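Local coordinates for protein bacillaene synthase dehydratase PksH (Bacillus subtilis, PDB 3HP0) that catalyses the dehydration of a carrier-tethered (S)-3-hydroxy-3-methylglutaryl group to a 3-methylglutaconyl group during synthesis of the antibiotic bacillaene, at residues I20-P25 and V54-L59; E38-L43 and Y90-K95; P100-S105 and A121-I126; A127-S132 and F184-D189. One frame throughout, in Å; residues are numbered along the deposited sequence.

Interaction 1: residues I20-P25 and V54-L59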
loop_
_atom_site.group_PDB
_atom_site.type_symbol
_atom_site.label_atom_id
_atom_site.label_comp_id
_atom_site.label_asym_id
_atom_site.label_seq_id
_atom_site.Cartn_x
_atom_site.Cartn_y
_atom_site.Cartn_z
ATOM N N ILE A 20 13.429 -1.759 1.217
ATOM C CA ILE A 20 12.957 -1.254 -0.056
ATOM C C ILE A 20 12.537 0.169 0.246
ATOM O O ILE A 20 11.634 0.387 1.051
ATOM C CB ILE A 20 11.732 -2.023 -0.562
ATOM C CG1 ILE A 20 12.129 -3.435 -0.979
ATOM C CG2 ILE A 20 11.103 -1.266 -1.717
ATOM C CD1 ILE A 20 10.955 -4.294 -1.393
ATOM N N THR A 21 13.209 1.130 -0.383
ATOM C CA THR A 21 12.909 2.536 -0.175
ATOM C C THR A 21 12.413 3.141 -1.465
ATOM O O THR A 21 13.106 3.122 -2.481
ATOM C CB THR A 21 14.150 3.310 0.293
ATOM O OG1 THR A 21 14.608 2.792 1.548
ATOM C CG2 THR A 21 13.823 4.773 0.472
ATOM N N PHE A 22 11.199 3.671 -1.420
ATOM C CA PHE A 22 10.601 4.272 -2.602
ATOM C C PHE A 22 11.235 5.633 -2.867
ATOM O O PHE A 22 11.096 6.570 -2.083
ATOM C CB PHE A 22 9.098 4.420 -2.401
ATOM C CG PHE A 22 8.409 3.119 -2.115
ATOM C CD1 PHE A 22 8.484 2.067 -3.027
ATOM C CD2 PHE A 22 7.678 2.939 -0.947
ATOM C CE1 PHE A 22 7.847 0.865 -2.778
ATOM C CE2 PHE A 22 7.033 1.736 -0.687
ATOM C CZ PHE A 22 7.116 0.694 -1.610
ATOM N N HIS A 23 11.929 5.716 -3.993
ATOM C CA HIS A 23 12.618 6.923 -4.410
ATOM C C HIS A 23 11.898 7.535 -5.614
ATOM O O HIS A 23 12.329 7.380 -6.752
ATOM C CB HIS A 23 14.063 6.585 -4.759
ATOM N N ARG A 24 10.796 8.226 -5.351
ATOM C CA ARG A 24 10.008 8.824 -6.415
ATOM C C ARG A 24 9.552 10.205 -5.947
ATOM O O ARG A 24 8.371 10.430 -5.719
ATOM C CB ARG A 24 8.803 7.944 -6.710
ATOM N N PRO A 25 10.508 11.122 -5.834
ATOM C CA PRO A 25 10.265 12.459 -5.320
ATOM C C PRO A 25 9.497 13.510 -6.144
ATOM O O PRO A 25 8.859 14.397 -5.554
ATOM C CB PRO A 25 11.580 13.055 -4.850
ATOM N N VAL A 54 11.307 -7.982 5.327
ATOM C CA VAL A 54 11.348 -6.975 4.274
ATOM C C VAL A 54 10.724 -5.701 4.835
ATOM O O VAL A 54 9.583 -5.722 5.310
ATOM C CB VAL A 54 10.539 -7.395 3.030
ATOM C CG1 VAL A 54 10.646 -6.313 1.966
ATOM C CG2 VAL A 54 11.033 -8.742 2.493
ATOM N N VAL A 55 11.472 -4.601 4.786
ATOM C CA VAL A 55 10.987 -3.320 5.289
ATOM C C VAL A 55 10.727 -2.356 4.134
ATOM O O VAL A 55 11.517 -2.264 3.196
ATOM C CB VAL A 55 12.004 -2.672 6.260
ATOM C CG1 VAL A 55 11.502 -1.311 6.702
ATOM C CG2 VAL A 55 12.223 -3.579 7.470
ATOM N N LEU A 56 9.607 -1.652 4.208
ATOM C CA LEU A 56 9.232 -0.689 3.183
ATOM C C LEU A 56 9.347 0.704 3.786
ATOM O O LEU A 56 8.919 0.924 4.914
ATOM C CB LEU A 56 7.791 -0.937 2.717
ATOM C CG LEU A 56 7.478 -2.144 1.815
ATOM C CD1 LEU A 56 7.980 -3.436 2.446
ATOM C CD2 LEU A 56 5.973 -2.212 1.574
ATOM N N GLU A 57 9.907 1.655 3.049
ATOM C CA GLU A 57 10.056 2.998 3.602
ATOM C C GLU A 57 10.453 4.059 2.584
ATOM O O GLU A 57 10.234 3.903 1.379
ATOM C CB GLU A 57 11.100 2.969 4.700
ATOM C CG GLU A 57 12.439 2.487 4.194
ATOM C CD GLU A 57 13.511 2.552 5.246
ATOM O OE1 GLU A 57 14.694 2.671 4.865
ATOM O OE2 GLU A 57 13.178 2.475 6.451
ATOM N N GLY A 58 11.051 5.133 3.102
ATOM C CA GLY A 58 11.513 6.244 2.287
ATOM C C GLY A 58 10.508 7.381 2.242
ATOM O O GLY A 58 10.311 8.010 1.197
ATOM N N LEU A 59 9.889 7.667 3.384
ATOM C CA LEU A 59 8.863 8.702 3.454
ATOM C C LEU A 59 9.083 9.776 4.502
ATOM O O LEU A 59 8.400 9.791 5.529
ATOM C CB LEU A 59 7.511 8.043 3.691
#
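Two carbonyl oxygens, I20 O and E57 O, are equally well held, each gripped by one N-H bond and one CA-H...O contact. E57 N donates to I20 O over 2.9 Å, coming in nearly along the C=O axis, while the CA-H of L56 meets the same oxygen at 3.4 Å. E57 O in turn takes F22 N at 3.0 Å, from above its carbonyl plane, and the CA-H of T21. One step back, I20 N gives the straightest bond of the ladder (178°), to V55 O at 2.8 Å. This is parallel pairing of strands 17-22 and 53-57, the two strands of a beta-alpha-beta unit that crosses over through helix 34-48. On the face of I20 and L56, which that helix helps to cover, the CD1 tip of I20 crosses obliquely to V54 CG1 at 3.9 Å. On the other face T21 and E57 cross; T21 OG1 sits beside the backbone N (chi1 -62°) and lies 3.3 Å from E57 OE1, whose carboxylate also has a long, weak ion pair with R12. T21 CG2 rests 3.3 Å from G58 CA, where the backbone takes positive phi (97°) and the strand ends. The chemistry is two-sided: continuous main-chain bonding sets the register, with aliphatic packing on one face and a partly exposed polar pair on the other.

Interaction 2: residues E38-L43 and Y90-K95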
loop_
_atom_site.group_PDB
_atom_site.type_symbol
_atom_site.label_atom_id
_atom_site.label_comp_id
_atom_site.label_asym_id
_atom_site.label_seq_id
_atom_site.Cartn_x
_atom_site.Cartn_y
_atom_site.Cartn_z
ATOM N N GLU A 38 9.581 -3.614 -10.234
ATOM C CA GLU A 38 10.812 -3.623 -9.451
ATOM C C GLU A 38 10.623 -4.279 -8.083
ATOM O O GLU A 38 11.520 -4.955 -7.584
ATOM C CB GLU A 38 11.329 -2.195 -9.275
ATOM C CG GLU A 38 11.987 -1.630 -10.519
ATOM C CD GLU A 38 12.300 -0.150 -10.392
ATOM O OE1 GLU A 38 12.644 0.291 -9.274
ATOM O OE2 GLU A 38 12.214 0.571 -11.411
ATOM N N CYS A 39 9.453 -4.072 -7.483
ATOM C CA CYS A 39 9.137 -4.647 -6.178
ATOM C C CYS A 39 8.959 -6.155 -6.280
ATOM O O CYS A 39 9.519 -6.910 -5.481
ATOM C CB CYS A 39 7.858 -4.023 -5.612
ATOM S SG CYS A 39 8.031 -2.313 -5.050
ATOM N N LEU A 40 8.179 -6.594 -7.259
ATOM C CA LEU A 40 7.951 -8.020 -7.453
ATOM C C LEU A 40 9.291 -8.709 -7.658
ATOM O O LEU A 40 9.505 -9.838 -7.221
ATOM C CB LEU A 40 7.057 -8.241 -8.668
ATOM C CG LEU A 40 5.660 -7.656 -8.477
ATOM C CD1 LEU A 40 4.894 -7.676 -9.785
ATOM C CD2 LEU A 40 4.937 -8.461 -7.411
ATOM N N GLN A 41 10.190 -7.995 -8.321
ATOM C CA GLN A 41 11.529 -8.473 -8.619
ATOM C C GLN A 41 12.380 -8.573 -7.352
ATOM O O GLN A 41 13.160 -9.512 -7.187
ATOM C CB GLN A 41 12.180 -7.513 -9.606
ATOM C CG GLN A 41 13.578 -7.881 -10.009
ATOM C CD GLN A 41 14.232 -6.785 -10.822
ATOM O OE1 GLN A 41 13.659 -6.293 -11.799
ATOM N NE2 GLN A 41 15.437 -6.394 -10.424
ATOM N N VAL A 42 12.238 -7.594 -6.467
ATOM C CA VAL A 42 12.978 -7.593 -5.215
ATOM C C VAL A 42 12.432 -8.687 -4.294
ATOM O O VAL A 42 13.190 -9.347 -3.581
ATOM C CB VAL A 42 12.856 -6.237 -4.491
ATOM C CG1 VAL A 42 13.527 -6.316 -3.130
ATOM C CG2 VAL A 42 13.480 -5.135 -5.327
ATOM N N LEU A 43 11.114 -8.874 -4.311
ATOM C CA LEU A 43 10.491 -9.881 -3.470
ATOM C C LEU A 43 10.860 -11.293 -3.898
ATOM O O LEU A 43 10.935 -12.195 -3.062
ATOM C CB LEU A 43 8.971 -9.706 -3.452
ATOM C CG LEU A 43 8.470 -8.480 -2.684
ATOM C CD1 LEU A 43 6.956 -8.516 -2.608
ATOM C CD2 LEU A 43 9.071 -8.464 -1.275
ATOM N N TYR A 90 -2.215 -5.403 -7.173
ATOM C CA TYR A 90 -2.972 -6.220 -6.234
ATOM C C TYR A 90 -2.182 -7.450 -5.811
ATOM O O TYR A 90 -2.121 -7.772 -4.625
ATOM C CB TYR A 90 -4.297 -6.653 -6.847
ATOM C CG TYR A 90 -5.345 -7.060 -5.829
ATOM C CD1 TYR A 90 -6.307 -6.142 -5.385
ATOM C CD2 TYR A 90 -5.394 -8.366 -5.325
ATOM C CE1 TYR A 90 -7.288 -6.513 -4.487
ATOM C CE2 TYR A 90 -6.381 -8.748 -4.410
ATOM C CZ TYR A 90 -7.327 -7.820 -4.003
ATOM O OH TYR A 90 -8.341 -8.197 -3.152
ATOM N N ASP A 91 -1.570 -8.129 -6.781
ATOM C CA ASP A 91 -0.781 -9.325 -6.495
ATOM C C ASP A 91 0.447 -9.015 -5.663
ATOM O O ASP A 91 0.884 -9.841 -4.869
ATOM C CB ASP A 91 -0.374 -10.027 -7.789
ATOM C CG ASP A 91 -1.541 -10.712 -8.451
ATOM O OD1 ASP A 91 -2.340 -11.334 -7.719
ATOM O OD2 ASP A 91 -1.662 -10.634 -9.690
ATOM N N LEU A 92 0.997 -7.822 -5.856
ATOM C CA LEU A 92 2.152 -7.373 -5.091
ATOM C C LEU A 92 1.723 -7.255 -3.625
ATOM O O LEU A 92 2.376 -7.797 -2.725
ATOM C CB LEU A 92 2.612 -6.016 -5.603
ATOM C CG LEU A 92 3.646 -5.234 -4.795
ATOM C CD1 LEU A 92 4.882 -6.080 -4.532
ATOM C CD2 LEU A 92 3.995 -3.973 -5.565
ATOM N N TRP A 93 0.613 -6.566 -3.386
ATOM C CA TRP A 93 0.127 -6.408 -2.026
ATOM C C TRP A 93 -0.192 -7.771 -1.433
ATOM O O TRP A 93 -0.019 -7.986 -0.234
ATOM C CB TRP A 93 -1.110 -5.510 -1.992
ATOM C CG TRP A 93 -0.798 -4.060 -2.272
ATOM C CD1 TRP A 93 0.419 -3.451 -2.169
ATOM C CD2 TRP A 93 -1.723 -3.043 -2.665
ATOM N NE1 TRP A 93 0.311 -2.117 -2.475
ATOM C CE2 TRP A 93 -0.994 -1.838 -2.784
ATOM C CE3 TRP A 93 -3.099 -3.030 -2.934
ATOM C CZ2 TRP A 93 -1.595 -0.628 -3.159
ATOM C CZ3 TRP A 93 -3.698 -1.831 -3.309
ATOM C CH2 TRP A 93 -2.945 -0.646 -3.417
HETATM N N MSE A 94 -0.645 -8.698 -2.278
HETATM C CA MSE A 94 -0.959 -10.048 -1.811
HETATM C C MSE A 94 0.324 -10.777 -1.428
HETATM O O MSE A 94 0.365 -11.513 -0.449
HETATM C CB MSE A 94 -1.678 -10.853 -2.890
HETATM C CG MSE A 94 -3.095 -10.403 -3.172
HETATM SE SE MSE A 94 -4.151 -11.834 -3.972
HETATM C CE MSE A 94 -4.728 -12.692 -2.330
ATOM N N LYS A 95 1.373 -10.552 -2.208
ATOM C CA LYS A 95 2.667 -11.184 -1.980
ATOM C C LYS A 95 3.182 -10.769 -0.596
ATOM O O LYS A 95 3.679 -11.599 0.174
ATOM C CB LYS A 95 3.654 -10.735 -3.064
ATOM C CG LYS A 95 4.759 -11.721 -3.395
ATOM C CD LYS A 95 4.200 -12.909 -4.167
ATOM C CE LYS A 95 5.274 -13.586 -5.020
ATOM N NZ LYS A 95 4.715 -14.668 -5.901
#
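Near the start of the segment D91 turns its carboxylate to K225 of helix 220-235 in a salt bridge, and L92 then makes the contact. Its CG stands anti to the backbone N (chi1 169°), beside the carbonyl carbon, which brings the branched end over to helix 34-48, and a single methyl, CD1, touches three residues there. That methyl, L92 CD1, lies 3.8 Å from C39 CB, 3.7 Å from L40 CD2 and 3.7 Å from L43 CD1. The second methyl, L92 CD2, backs this up at 3.9 Å from C39 CB. L40 crosses L92 obliquely, its CD2 also reaching L92 CB at 3.8 Å, whereas L43 meets L92 at about a right angle. W93 points the other way and sets its ring edge-to-face with F118. K95 closes the walk: only the root of its chain takes part, with CG 4.0 Å from L43 CD1 as the two side chains slide past each other in opposite directions, before the bend at chi2 (72°) carries the amine off the interface.

The segment axes run 10.3 Å apart and 29° from parallel, a fairly wide separation spanned by leucine side chains. L43 and C39 go on to touch Y101 and F22, so L92 extends the hydrophobic layer beside the sheet. Between these segments the chemistry is purely apolar: methyl and methylene groups meet in a largely buried seam, while the D91 carboxylate pairs with K225 and the K95 amine leads away from the interface.

Interaction 3: residues P100-S105 and A121-I126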
loop_
_atom_site.group_PDB
_atom_site.type_symbol
_atom_site.label_atom_id
_atom_site.label_comp_id
_atom_site.label_asym_id
_atom_site.label_seq_id
_atom_site.Cartn_x
_atom_site.Cartn_y
_atom_site.Cartn_z
ATOM N N PRO A 100 7.387 -15.791 2.036
ATOM C CA PRO A 100 8.151 -16.406 3.125
ATOM C C PRO A 100 9.057 -15.381 3.810
ATOM O O PRO A 100 10.286 -15.469 3.754
ATOM C CB PRO A 100 8.934 -17.499 2.411
ATOM C CG PRO A 100 9.292 -16.824 1.112
ATOM C CD PRO A 100 7.988 -16.112 0.724
ATOM N N TYR A 101 8.424 -14.405 4.450
ATOM C CA TYR A 101 9.114 -13.351 5.186
ATOM C C TYR A 101 8.084 -12.434 5.817
ATOM O O TYR A 101 6.956 -12.340 5.353
ATOM C CB TYR A 101 10.036 -12.541 4.270
ATOM C CG TYR A 101 9.472 -12.316 2.891
ATOM C CD1 TYR A 101 8.285 -11.599 2.711
ATOM C CD2 TYR A 101 10.095 -12.863 1.766
ATOM C CE1 TYR A 101 7.725 -11.436 1.457
ATOM C CE2 TYR A 101 9.542 -12.704 0.496
ATOM C CZ TYR A 101 8.349 -11.990 0.351
ATOM O OH TYR A 101 7.762 -11.870 -0.888
ATOM N N VAL A 102 8.482 -11.780 6.898
ATOM C CA VAL A 102 7.616 -10.858 7.597
ATOM C C VAL A 102 7.803 -9.501 6.945
ATOM O O VAL A 102 8.928 -8.993 6.875
ATOM C CB VAL A 102 7.993 -10.816 9.094
ATOM C CG1 VAL A 102 7.260 -9.691 9.803
ATOM C CG2 VAL A 102 7.651 -12.173 9.733
ATOM N N THR A 103 6.715 -8.931 6.424
ATOM C CA THR A 103 6.808 -7.631 5.779
ATOM C C THR A 103 6.393 -6.547 6.758
ATOM O O THR A 103 5.490 -6.745 7.568
ATOM C CB THR A 103 5.958 -7.572 4.485
ATOM O OG1 THR A 103 4.580 -7.789 4.792
ATOM C CG2 THR A 103 6.431 -8.650 3.502
ATOM N N ILE A 104 7.076 -5.410 6.679
ATOM C CA ILE A 104 6.825 -4.289 7.577
ATOM C C ILE A 104 6.775 -2.952 6.872
ATOM O O ILE A 104 7.632 -2.644 6.053
ATOM C CB ILE A 104 7.939 -4.130 8.650
ATOM C CG1 ILE A 104 8.202 -5.448 9.364
ATOM C CG2 ILE A 104 7.535 -3.058 9.663
ATOM C CD1 ILE A 104 9.313 -5.340 10.380
ATOM N N SER A 105 5.770 -2.161 7.225
ATOM C CA SER A 105 5.615 -0.815 6.697
ATOM C C SER A 105 6.163 0.125 7.758
ATOM O O SER A 105 5.903 -0.048 8.961
ATOM C CB SER A 105 4.143 -0.464 6.479
ATOM O OG SER A 105 3.672 -0.981 5.259
ATOM N N ALA A 121 -1.390 -4.083 3.690
ATOM C CA ALA A 121 -0.928 -5.393 3.255
ATOM C C ALA A 121 0.249 -5.970 4.033
ATOM O O ALA A 121 0.325 -7.194 4.216
ATOM C CB ALA A 121 -0.577 -5.339 1.776
ATOM N N THR A 122 1.168 -5.111 4.482
ATOM C CA THR A 122 2.324 -5.591 5.210
ATOM C C THR A 122 1.875 -6.327 6.459
ATOM O O THR A 122 0.817 -6.030 7.015
ATOM C CB THR A 122 3.308 -4.429 5.575
ATOM O OG1 THR A 122 2.674 -3.460 6.428
ATOM C CG2 THR A 122 3.794 -3.741 4.290
ATOM N N ASP A 123 2.662 -7.315 6.873
ATOM C CA ASP A 123 2.355 -8.105 8.064
ATOM C C ASP A 123 2.348 -7.227 9.310
ATOM O O ASP A 123 1.603 -7.488 10.253
ATOM C CB ASP A 123 3.405 -9.193 8.275
ATOM C CG ASP A 123 3.386 -10.249 7.192
ATOM O OD1 ASP A 123 2.332 -10.902 7.012
ATOM O OD2 ASP A 123 4.429 -10.434 6.531
ATOM N N ILE A 124 3.203 -6.201 9.297
ATOM C CA ILE A 124 3.355 -5.273 10.408
ATOM C C ILE A 124 3.569 -3.848 9.919
ATOM O O ILE A 124 4.430 -3.588 9.070
ATOM C CB ILE A 124 4.559 -5.657 11.282
ATOM C CG1 ILE A 124 4.334 -7.053 11.862
ATOM C CG2 ILE A 124 4.785 -4.594 12.373
ATOM C CD1 ILE A 124 5.440 -7.522 12.758
ATOM N N ALA A 125 2.799 -2.922 10.475
ATOM C CA ALA A 125 2.904 -1.525 10.084
ATOM C C ALA A 125 3.203 -0.647 11.295
ATOM O O ALA A 125 2.437 -0.627 12.256
ATOM C CB ALA A 125 1.610 -1.072 9.408
ATOM N N ILE A 126 4.317 0.072 11.238
ATOM C CA ILE A 126 4.704 0.961 12.334
ATOM C C ILE A 126 4.789 2.415 11.857
ATOM O O ILE A 126 4.996 2.690 10.678
ATOM C CB ILE A 126 6.072 0.558 12.921
ATOM C CG1 ILE A 126 7.173 0.838 11.908
ATOM C CG2 ILE A 126 6.078 -0.922 13.260
ATOM C CD1 ILE A 126 8.538 0.525 12.424
#
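Two threonines, T103 (chi1 61°) and T122 (chi1 62°), hold OG1 in the crowded position between their own N and carbonyl carbon, while D123 swings CG beside its backbone N (chi1 -67°). T103 OG1 thereby accepts from D123 N at 2.9 Å, and D123 OD2 returns the grip, taking T103 N at 2.7 Å through its anti lone pair in a nearly straight bond. The two residues lock reciprocally, side chain to main chain, just where the second segment leaves helix 115-121. OD2 also forms a salt bridge to K211, which should favour the ionised acid, and T103 OG1 has L96 O as a further partner. Beyond this the parallel ladder of strands 102-107 and 124-127 takes over: I124 N to T103 O, S105 N to I124 O at 2.7 Å and I126 N to S105 O at 2.8 Å, each donor lying in the carbonyl plane. S105 OG and T122 OG1 share a hydrogen bond of 2.9 Å, and T122 OG1 is also bonded to V119 O. On the face of I104 and I124 the two isoleucines lie side by side, pointing the same way, with I104 CG1 4.1 Å from I124 CB; helix 190-199 packs against I104. The edge strand of the sheet within this chain thus joins it by side-chain bonds first and main chain after, with buried hydroxyls satisfied and aliphatic packing alongside.

Interaction 4: residues A127-S132 and F184-D189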
loop_
_atom_site.group_PDB
_atom_site.type_symbol
_atom_site.label_atom_id
_atom_site.label_comp_id
_atom_site.label_asym_id
_atom_site.label_seq_id
_atom_site.Cartn_x
_atom_site.Cartn_y
_atom_site.Cartn_z
ATOM N N ALA A 127 4.634 3.354 12.775
ATOM C CA ALA A 127 4.698 4.750 12.376
ATOM C C ALA A 127 5.143 5.658 13.514
ATOM O O ALA A 127 5.421 5.190 14.621
ATOM C CB ALA A 127 3.326 5.189 11.855
ATOM N N ASP A 128 5.226 6.955 13.217
ATOM C CA ASP A 128 5.578 7.961 14.213
ATOM C C ASP A 128 4.388 8.911 14.346
ATOM O O ASP A 128 3.379 8.734 13.667
ATOM C CB ASP A 128 6.841 8.735 13.815
ATOM C CG ASP A 128 6.678 9.517 12.526
ATOM O OD1 ASP A 128 5.573 10.039 12.271
ATOM O OD2 ASP A 128 7.670 9.627 11.775
ATOM N N GLN A 129 4.515 9.906 15.219
ATOM C CA GLN A 129 3.462 10.896 15.483
ATOM C C GLN A 129 2.937 11.592 14.228
ATOM O O GLN A 129 1.799 12.055 14.180
ATOM C CB GLN A 129 3.999 11.988 16.410
ATOM C CG GLN A 129 4.946 11.518 17.475
ATOM C CD GLN A 129 4.229 10.960 18.677
ATOM O OE1 GLN A 129 3.339 11.608 19.232
ATOM N NE2 GLN A 129 4.614 9.760 19.099
ATOM N N THR A 130 3.792 11.686 13.225
ATOM C CA THR A 130 3.464 12.357 11.981
ATOM C C THR A 130 2.462 11.695 11.026
ATOM O O THR A 130 1.742 12.393 10.309
ATOM C CB THR A 130 4.754 12.630 11.216
ATOM O OG1 THR A 130 5.513 13.613 11.930
ATOM C CG2 THR A 130 4.461 13.113 9.809
ATOM N N ALA A 131 2.415 10.363 11.017
ATOM C CA ALA A 131 1.528 9.630 10.115
ATOM C C ALA A 131 0.038 9.973 10.189
ATOM O O ALA A 131 -0.544 10.082 11.265
ATOM C CB ALA A 131 1.717 8.124 10.319
ATOM N N SER A 132 -0.567 10.154 9.025
ATOM C CA SER A 132 -1.993 10.411 8.930
ATOM C C SER A 132 -2.442 9.620 7.701
ATOM O O SER A 132 -1.688 9.464 6.742
ATOM C CB SER A 132 -2.287 11.905 8.760
ATOM O OG SER A 132 -1.886 12.362 7.480
ATOM N N PHE A 184 3.394 2.557 17.176
ATOM C CA PHE A 184 3.843 3.795 16.579
ATOM C C PHE A 184 4.552 4.551 17.695
ATOM O O PHE A 184 4.311 4.290 18.875
ATOM C CB PHE A 184 2.647 4.589 16.033
ATOM C CG PHE A 184 1.827 5.256 17.097
ATOM C CD1 PHE A 184 2.115 6.564 17.493
ATOM C CD2 PHE A 184 0.738 4.596 17.681
ATOM C CE1 PHE A 184 1.357 7.192 18.463
ATOM C CE2 PHE A 184 -0.031 5.226 18.659
ATOM C CZ PHE A 184 0.271 6.531 19.038
ATOM N N ASP A 185 5.425 5.480 17.323
ATOM C CA ASP A 185 6.160 6.243 18.319
ATOM C C ASP A 185 6.927 7.394 17.682
ATOM O O ASP A 185 7.250 7.349 16.494
ATOM C CB ASP A 185 7.128 5.306 19.053
ATOM C CG ASP A 185 7.751 5.944 20.287
ATOM O OD1 ASP A 185 8.600 6.862 20.148
ATOM O OD2 ASP A 185 7.379 5.519 21.406
ATOM N N ALA A 186 7.229 8.422 18.470
ATOM C CA ALA A 186 7.975 9.556 17.937
ATOM C C ALA A 186 9.323 9.071 17.404
ATOM O O ALA A 186 9.841 9.605 16.423
ATOM C CB ALA A 186 8.183 10.601 19.006
ATOM N N GLU A 187 9.875 8.051 18.051
ATOM C CA GLU A 187 11.142 7.481 17.632
ATOM C C GLU A 187 10.921 6.199 16.823
ATOM O O GLU A 187 11.238 5.097 17.273
ATOM C CB GLU A 187 12.018 7.170 18.843
ATOM C CG GLU A 187 12.513 8.417 19.544
ATOM C CD GLU A 187 13.345 8.095 20.771
ATOM O OE1 GLU A 187 12.800 7.453 21.698
ATOM O OE2 GLU A 187 14.539 8.484 20.804
ATOM N N SER A 188 10.368 6.354 15.628
ATOM C CA SER A 188 10.121 5.221 14.767
ATOM C C SER A 188 11.360 4.994 13.917
ATOM O O SER A 188 11.489 5.499 12.803
ATOM C CB SER A 188 8.914 5.470 13.868
ATOM O OG SER A 188 9.211 6.487 12.930
ATOM N N ASP A 189 12.283 4.245 14.497
ATOM C CA ASP A 189 13.565 3.869 13.909
ATOM C C ASP A 189 14.014 2.973 15.040
ATOM O O ASP A 189 14.423 1.822 14.844
ATOM C CB ASP A 189 14.506 5.079 13.791
ATOM C CG ASP A 189 14.574 5.646 12.375
ATOM O OD1 ASP A 189 13.891 5.118 11.469
ATOM O OD2 ASP A 189 15.318 6.635 12.165
#
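A127 O takes the one hydrogen bond between the two loops, from D185 N at 2.7 Å, although the oxygen's position is somewhat uncertain because the model is crowded there. F184, with CG in the crowded position between N and carbonyl carbon (chi1 75°), lays its CB 4.3 Å from A127 CB. S188 comes in beside them: its OG lies 3.4 Å from D128 CB and is buried without a polar partner. At the outer edge the bent chain of Q129 (chi2 -82°) folds back across A186, its CG in van der Waals contact with A186 CB at 3.7 Å; Q129 NE2 sits 3.0 Å from A186 N, two donors without a hydrogen bond.

The second shell shapes both loops. D128 begins a type I beta turn ending at A131, and its OD2 forms a salt bridge with R108. Across from it D185 makes an Asx turn, OD1 using its anti lone pair to take E187 N at 2.7 Å, almost straight (175°). Farther out, F184 packs on helix 172-178, and D189, at the N-cap position of helix 190-199, bonds through OD1 to H106 NE2 without capping the helix by its side chain. The contact so joins the exit of strand 124-127 to the loop leading into helix 190-199. One hydrogen bond crosses; within the loops D185 OD1 holds its turn firmly, D128 OD1 makes weaker turn bonds, and R108 would be expected to keep D128 ionised.

Interactions 1 and 3 belong to one five-stranded sheet, their centres about 13 Å apart; strands 53-57 and 102-107 are neighbours, joined by probable hydrogen bonds V54 O to I104 N and L56 N to I104 O. Interaction 2 packs helices 34-48 and 87-98 beside that sheet: V42 touches I20, and K95 meets Y101. Interaction 4 carries straight on from strand 124-127, about 25 Å from interaction 2 between centres. Along the chain interactions 1 and 2 interleave, then 3 and 4 follow in series. Interactions 1 to 3 thus belong to the sheet and its helical cover in the crotonase fold, with interaction 4 at the outer end where strand 124-127 runs out; all lie away from catalytic D68 and E137.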